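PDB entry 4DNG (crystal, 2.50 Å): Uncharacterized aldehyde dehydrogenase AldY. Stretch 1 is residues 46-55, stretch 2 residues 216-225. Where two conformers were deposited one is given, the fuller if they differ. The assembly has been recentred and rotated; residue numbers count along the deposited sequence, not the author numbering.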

ATOM      1  N   LEU A  46      25.561   0.085  -6.502  1.00 63.95           N
ATOM      2  CA  LEU A  46      24.119  -0.118  -6.282  1.00 68.30           C
ATOM      3  C   LEU A  46      23.316   0.688  -7.281  1.00 69.30           C
ATOM      4  O   LEU A  46      22.418   0.154  -7.929  1.00 72.93           O
ATOM      5  CB  LEU A  46      23.705   0.228  -4.839  1.00 67.14           C
ATOM      6  CG  LEU A  46      22.255   0.035  -4.369  1.00 61.11           C
ATOM      7  CD1 LEU A  46      21.807  -1.417  -4.471  1.00 64.37           C
ATOM      8  CD2 LEU A  46      22.075   0.561  -2.947  1.00 53.20           C
ATOM      9  N   GLU A  47      23.654   1.968  -7.422  1.00 71.10           N
ATOM     10  CA  GLU A  47      23.009   2.802  -8.443  1.00 67.14           C
ATOM     11  C   GLU A  47      23.185   2.236  -9.857  1.00 64.35           C
ATOM     12  O   GLU A  47      22.217   2.202 -10.602  1.00 69.57           O
ATOM     13  CB  GLU A  47      23.454   4.256  -8.361  1.00 63.92           C
ATOM     14  CG  GLU A  47      23.068   4.944  -7.063  1.00 70.20           C
ATOM     15  CD  GLU A  47      24.087   5.988  -6.620  1.00 85.80           C
ATOM     16  OE1 GLU A  47      25.226   5.968  -7.127  1.00101.18           O
ATOM     17  OE2 GLU A  47      23.768   6.825  -5.753  1.00 84.11           O
ATOM     18  N   ASP A  48      24.382   1.775 -10.231  1.00 62.16           N
ATOM     19  CA  ASP A  48      24.517   1.056 -11.512  1.00 66.93           C
ATOM     20  C   ASP A  48      23.487  -0.088 -11.603  1.00 69.38           C
ATOM     21  O   ASP A  48      22.765  -0.216 -12.599  1.00 70.54           O
ATOM     22  CB  ASP A  48      25.919   0.482 -11.709  1.00 74.38           C
ATOM     23  CG  ASP A  48      26.988   1.548 -11.876  1.00 87.54           C
ATOM     24  OD1 ASP A  48      26.658   2.742 -12.060  1.00 89.63           O
ATOM     25  OD2 ASP A  48      28.177   1.169 -11.821  1.00 96.89           O
ATOM     26  N   ALA A  49      23.414  -0.890 -10.539  1.00 63.67           N
ATOM     27  CA  ALA A  49      22.558  -2.067 -10.480  1.00 60.35           C
ATOM     28  C   ALA A  49      21.080  -1.738 -10.664  1.00 62.87           C
ATOM     29  O   ALA A  49      20.389  -2.397 -11.442  1.00 69.52           O
ATOM     30  CB  ALA A  49      22.791  -2.809  -9.178  1.00 56.55           C
ATOM     31  N   PHE A  50      20.591  -0.724  -9.955  1.00 58.87           N
ATOM     32  CA  PHE A  50      19.248  -0.218 -10.221  1.00 61.76           C
ATOM     33  C   PHE A  50      19.062   0.239 -11.688  1.00 63.21           C
ATOM     34  O   PHE A  50      18.069  -0.120 -12.319  1.00 63.39           O
ATOM     35  CB  PHE A  50      18.874   0.887  -9.227  1.00 60.73           C
ATOM     36  CG  PHE A  50      18.345   0.359  -7.911  1.00 54.54           C
ATOM     37  CD1 PHE A  50      17.229  -0.473  -7.882  1.00 50.71           C
ATOM     38  CD2 PHE A  50      18.966   0.688  -6.703  1.00 52.11           C
ATOM     39  CE1 PHE A  50      16.724  -0.964  -6.683  1.00 54.18           C
ATOM     40  CE2 PHE A  50      18.473   0.186  -5.503  1.00 53.37           C
ATOM     41  CZ  PHE A  50      17.341  -0.639  -5.489  1.00 51.36           C
ATOM     42  N   ASP A  51      20.026   1.010 -12.205  1.00 63.10           N
ATOM     43  CA  ASP A  51      20.041   1.476 -13.595  0.50 68.65           C
ATOM     44  C   ASP A  51      19.970   0.262 -14.550  1.00 74.65           C
ATOM     45  O   ASP A  51      19.120   0.213 -15.460  1.00 77.80           O
ATOM     46  CB  ASP A  51      21.294   2.358 -13.790  0.50 73.03           C
ATOM     47  CG  ASP A  51      21.624   2.659 -15.248  0.50 76.26           C
ATOM     48  OD1 ASP A  51      20.731   2.595 -16.122  0.50 79.83           O
ATOM     49  OD2 ASP A  51      22.808   2.984 -15.508  0.50 70.99           O
ATOM     50  N   ILE A  52      20.843  -0.723 -14.316  1.00 64.06           N
ATOM     51  CA  ILE A  52      20.866  -1.958 -15.081  1.00 64.47           C
ATOM     52  C   ILE A  52      19.570  -2.784 -14.973  1.00 70.78           C
ATOM     53  O   ILE A  52      19.111  -3.369 -15.963  1.00 74.10           O
ATOM     54  CB  ILE A  52      22.064  -2.819 -14.659  1.00 67.22           C
ATOM     55  CG1 ILE A  52      23.356  -2.252 -15.249  1.00 69.41           C
ATOM     56  CG2 ILE A  52      21.870  -4.255 -15.108  1.00 75.54           C
ATOM     57  CD1 ILE A  52      24.612  -2.756 -14.558  1.00 80.35           C
ATOM     58  N   ALA A  53      18.992  -2.845 -13.771  1.00 64.70           N
ATOM     59  CA  ALA A  53      17.737  -3.558 -13.572  1.00 63.37           C
ATOM     60  C   ALA A  53      16.562  -2.915 -14.343  1.00 70.39           C
ATOM     61  O   ALA A  53      15.692  -3.627 -14.892  1.00 65.90           O
ATOM     62  CB  ALA A  53      17.428  -3.688 -12.086  1.00 57.17           C
ATOM     63  N   GLN A  54      16.553  -1.580 -14.400  1.00 70.22           N
ATOM     64  CA  GLN A  54      15.525  -0.847 -15.149  1.00 70.00           C
ATOM     65  C   GLN A  54      15.557  -1.160 -16.644  1.00 68.14           C
ATOM     66  O   GLN A  54      14.503  -1.335 -17.280  1.00 63.57           O
ATOM     67  CB  GLN A  54      15.648   0.656 -14.939  1.00 68.96           C
ATOM     68  CG  GLN A  54      14.521   1.447 -15.584  1.00 69.78           C
ATOM     69  CD  GLN A  54      14.469   2.875 -15.077  1.00 73.38           C
ATOM     70  OE1 GLN A  54      13.456   3.309 -14.503  1.00 70.06           O
ATOM     71  NE2 GLN A  54      15.566   3.615 -15.271  1.00 68.71           N
ATOM     72  N   LYS A  55      16.764  -1.218 -17.200  1.00 73.83           N
ATOM     73  CA  LYS A  55      16.909  -1.551 -18.610  1.00 80.43           C
ATOM     74  C   LYS A  55      16.370  -2.966 -18.847  1.00 79.30           C
ATOM     75  O   LYS A  55      15.406  -3.148 -19.603  1.00 84.39           O
ATOM     76  CB  LYS A  55      18.358  -1.397 -19.097  1.00 84.30           C
ATOM     77  CG  LYS A  55      18.536  -1.835 -20.551  1.00104.14           C
ATOM     78  CD  LYS A  55      19.848  -1.375 -21.164  1.00106.05           C
ATOM     79  CE  LYS A  55      19.677  -1.207 -22.661  1.00107.88           C
ATOM     80  NZ  LYS A  55      20.738  -0.339 -23.248  1.00114.74           N
ATOM     81  N   ASP A 216      20.830   4.539   2.926  1.00 59.65           N
ATOM     82  CA  ASP A 216      19.453   4.214   2.578  1.00 59.02           C
ATOM     83  C   ASP A 216      19.296   3.868   1.078  1.00 61.66           C
ATOM     84  O   ASP A 216      18.177   3.647   0.602  1.00 57.41           O
ATOM     85  CB  ASP A 216      18.505   5.343   3.011  1.00 61.32           C
ATOM     86  CG  ASP A 216      18.363   5.443   4.531  1.00 65.78           C
ATOM     87  OD1 ASP A 216      18.357   4.377   5.201  1.00 58.55           O
ATOM     88  OD2 ASP A 216      18.259   6.589   5.051  1.00 61.41           O
ATOM     89  N   GLY A 217      20.417   3.799   0.352  1.00 57.77           N
ATOM     90  CA  GLY A 217      20.454   3.374  -1.063  1.00 52.00           C
ATOM     91  C   GLY A 217      19.403   2.402  -1.615  1.00 60.56           C
ATOM     92  O   GLY A 217      18.990   2.536  -2.764  1.00 64.14           O
ATOM     93  N   MET A 218      18.956   1.425  -0.816  1.00 57.67           N
ATOM     94  CA  MET A 218      17.914   0.503  -1.256  1.00 55.01           C
ATOM     95  C   MET A 218      16.525   1.166  -1.233  1.00 60.21           C
ATOM     96  O   MET A 218      15.559   0.624  -1.790  1.00 55.35           O
ATOM     97  CB  MET A 218      17.918  -0.751  -0.373  1.00 58.29           C
ATOM     98  CG  MET A 218      19.174  -1.620  -0.497  1.00 55.56           C
ATOM     99  SD  MET A 218      19.266  -2.438  -2.102  1.00 57.54           S
ATOM    100  CE  MET A 218      17.906  -3.572  -2.065  1.00 54.56           C
ATOM    101  N   LEU A 219      16.451   2.354  -0.618  1.00 56.27           N
ATOM    102  CA  LEU A 219      15.205   2.969  -0.246  1.00 52.86           C
ATOM    103  C   LEU A 219      14.927   4.217  -1.058  1.00 61.63           C
ATOM    104  O   LEU A 219      13.786   4.463  -1.468  1.00 63.84           O
ATOM    105  CB  LEU A 219      15.232   3.326   1.243  1.00 58.97           C
ATOM    106  CG  LEU A 219      15.572   2.272   2.317  1.00 55.60           C
ATOM    107  CD1 LEU A 219      15.271   2.805   3.723  1.00 56.83           C
ATOM    108  CD2 LEU A 219      14.844   0.958   2.091  1.00 51.56           C
ATOM    109  N   THR A 220      15.979   4.989  -1.299  1.00 59.92           N
ATOM    110  CA  THR A 220      15.896   6.352  -1.839  1.00 54.92           C
ATOM    111  C   THR A 220      15.949   6.412  -3.364  1.00 60.29           C
ATOM    112  O   THR A 220      15.537   7.400  -3.988  1.00 59.65           O
ATOM    113  CB  THR A 220      17.095   7.177  -1.335  1.00 61.14           C
ATOM    114  OG1 THR A 220      17.028   7.291   0.092  1.00 64.76           O
ATOM    115  CG2 THR A 220      17.041   8.569  -1.919  1.00 78.78           C
ATOM    116  N   ASN A 221      16.518   5.381  -3.971  1.00 59.12           N
ATOM    117  CA  ASN A 221      16.693   5.399  -5.388  1.00 57.53           C
ATOM    118  C   ASN A 221      15.302   5.566  -5.991  1.00 60.94           C
ATOM    119  O   ASN A 221      14.365   4.847  -5.597  1.00 57.25           O
ATOM    120  CB  ASN A 221      17.382   4.117  -5.869  1.00 60.17           C
ATOM    121  CG  ASN A 221      17.837   4.213  -7.313  1.00 59.41           C
ATOM    122  OD1 ASN A 221      17.028   4.436  -8.202  1.00 63.55           O
ATOM    123  ND2 ASN A 221      19.125   4.054  -7.548  1.00 59.08           N
ATOM    124  N   PRO A 222      15.143   6.553  -6.896  1.00 59.26           N
ATOM    125  CA  PRO A 222      13.815   6.754  -7.483  1.00 58.76           C
ATOM    126  C   PRO A 222      13.337   5.553  -8.286  1.00 68.07           C
ATOM    127  O   PRO A 222      12.124   5.360  -8.379  1.00 74.97           O
ATOM    128  CB  PRO A 222      13.970   7.993  -8.392  1.00 57.20           C
ATOM    129  CG  PRO A 222      15.387   8.455  -8.262  1.00 59.74           C
ATOM    130  CD  PRO A 222      16.059   7.681  -7.154  1.00 60.31           C
ATOM    131  N   ILE A 223      14.260   4.742  -8.827  1.00 65.21           N
ATOM    132  CA  ILE A 223      13.877   3.581  -9.667  1.00 63.59           C
ATOM    133  C   ILE A 223      12.829   2.581  -9.106  1.00 66.77           C
ATOM    134  O   ILE A 223      11.732   2.475  -9.650  1.00 68.37           O
ATOM    135  CB  ILE A 223      15.079   2.756 -10.174  1.00 60.80           C
ATOM    136  CG1 ILE A 223      16.146   3.632 -10.874  1.00 68.09           C
ATOM    137  CG2 ILE A 223      14.575   1.632 -11.086  1.00 56.79           C
ATOM    138  CD1 ILE A 223      15.668   4.486 -12.021  1.00 69.53           C
ATOM    139  N   PRO A 224      13.174   1.826  -8.043  1.00 58.43           N
ATOM    140  CA  PRO A 224      12.327   0.672  -7.740  1.00 54.40           C
ATOM    141  C   PRO A 224      10.931   1.071  -7.345  1.00 61.88           C
ATOM    142  O   PRO A 224      10.767   2.083  -6.654  1.00 69.86           O
ATOM    143  CB  PRO A 224      13.020   0.033  -6.514  1.00 56.05           C
ATOM    144  CG  PRO A 224      13.781   1.134  -5.880  1.00 49.18           C
ATOM    145  CD  PRO A 224      14.221   2.028  -7.018  1.00 50.50           C
ATOM    146  N   ARG A 225       9.937   0.262  -7.724  1.00 61.16           N
ATOM    147  CA  ARG A 225       8.537   0.596  -7.428  1.00 59.33           C
ATOM    148  C   ARG A 225       7.926  -0.159  -6.248  1.00 65.73           C
ATOM    149  O   ARG A 225       6.826   0.164  -5.800  1.00 65.85           O
ATOM    150  CB  ARG A 225       7.684   0.497  -8.680  1.00 61.00           C
ATOM    151  CG  ARG A 225       7.651   1.800  -9.447  1.00 63.58           C
ATOM    152  CD  ARG A 225       7.129   1.626 -10.857  1.00 73.65           C
ATOM    153  NE  ARG A 225       7.784   2.586 -11.753  1.00 82.07           N
ATOM    154  CZ  ARG A 225       7.155   3.445 -12.551  1.00 85.94           C
ATOM    155  NH1 ARG A 225       5.827   3.472 -12.605  1.00 80.63           N
ATOM    156  NH2 ARG A 225       7.860   4.271 -13.318  1.00 84.49           N
TER

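Residues 46-55 form an unbroken segment of a longer helix. Its backbone follows the i to i+4 pattern throughout, from F50 N to L46 O at 2.9 Å through K55 N to D51 O at 3.3 Å. The second stretch is less regular: a weakly bonded helix spans about 217-220, and loop or turn follows. The CA atoms pair in the same sequence direction along both stretches, L46 with G217 at 7.3 Å, E47 with N221 at 7.5 Å, and F50 with I223 at 6.6 Å. No hydrogen bond crosses between them, so the 452 Å² of buried surface, summed over both sides, rests on van der Waals packing and on contacts to one aromatic ring.

L46 opens the contact. Its CA-to-CB bond points toward stretch 2, and with chi1 t and chi2 p its side chain packs against both G217 and M218: CD2 of L46 lies 3.5 Å from C of G217 and also 3.9 Å from N of M218, and CD1 of L46 lies 3.6 Å from SD of M218. The first distance depends on the absence of a side chain at G217, because an ideal CB built there would fall 2.7 Å from CD2 of L46, a clash. The last is an apolar contact with a polarizable thioether sulfur.

The CA-to-CB bond of E47 points sideways, and the residue contributes little. Its aliphatic CG approaches ND2 of N221 at 4.1 Å, while OE1 and OE2 of E47 lie farther from ND2 of N221, at 6.4 and 5.7 Å. D48 and A49, next along the helix, make no contact.

F50 is the centre of the interface, with 112 Å² covered by stretch 2, the largest share of any residue in either stretch. Chi1 is m, and the ring is met by G217, M218, N221 and P224. P224 covers one face: its CD sits 4.2 Å from the centroid of the F50 ring, 25° off the ring normal, which is CH-pi geometry, and CG of P224 comes within 3.7 Å of CE1 of F50. M218 approaches obliquely, its SD 5.3 Å from the F50 ring centroid and 65° off the normal, a sulfur-aromatic contact. Also oblique are ND2 of N221, 3.5 Å from CD2 of F50, and O of G217, 3.6 Å from CE2 of F50. At the base of the side chain, CB of F50 meets CG1 of I223 at 4.2 Å.

N221 has a second role within its own stretch. Its OD1 accepts a hydrogen bond from N of I223 at 2.9 Å, with an angle of 154° at the hydrogen. This bond links the asparagine side chain to the backbone two residues later, while ND2 of the same amide makes the oblique contact with the F50 ring.

D51, I52 and A53 make no contact, and Q54 closes the interface one helical turn after F50. With chi1 and chi2 both t, its extended side chain brings NE2 to 3.4 Å from CD1 of I223. A methyl carbon cannot accept a hydrogen bond, so this is simple van der Waals packing. K55 lies out of reach.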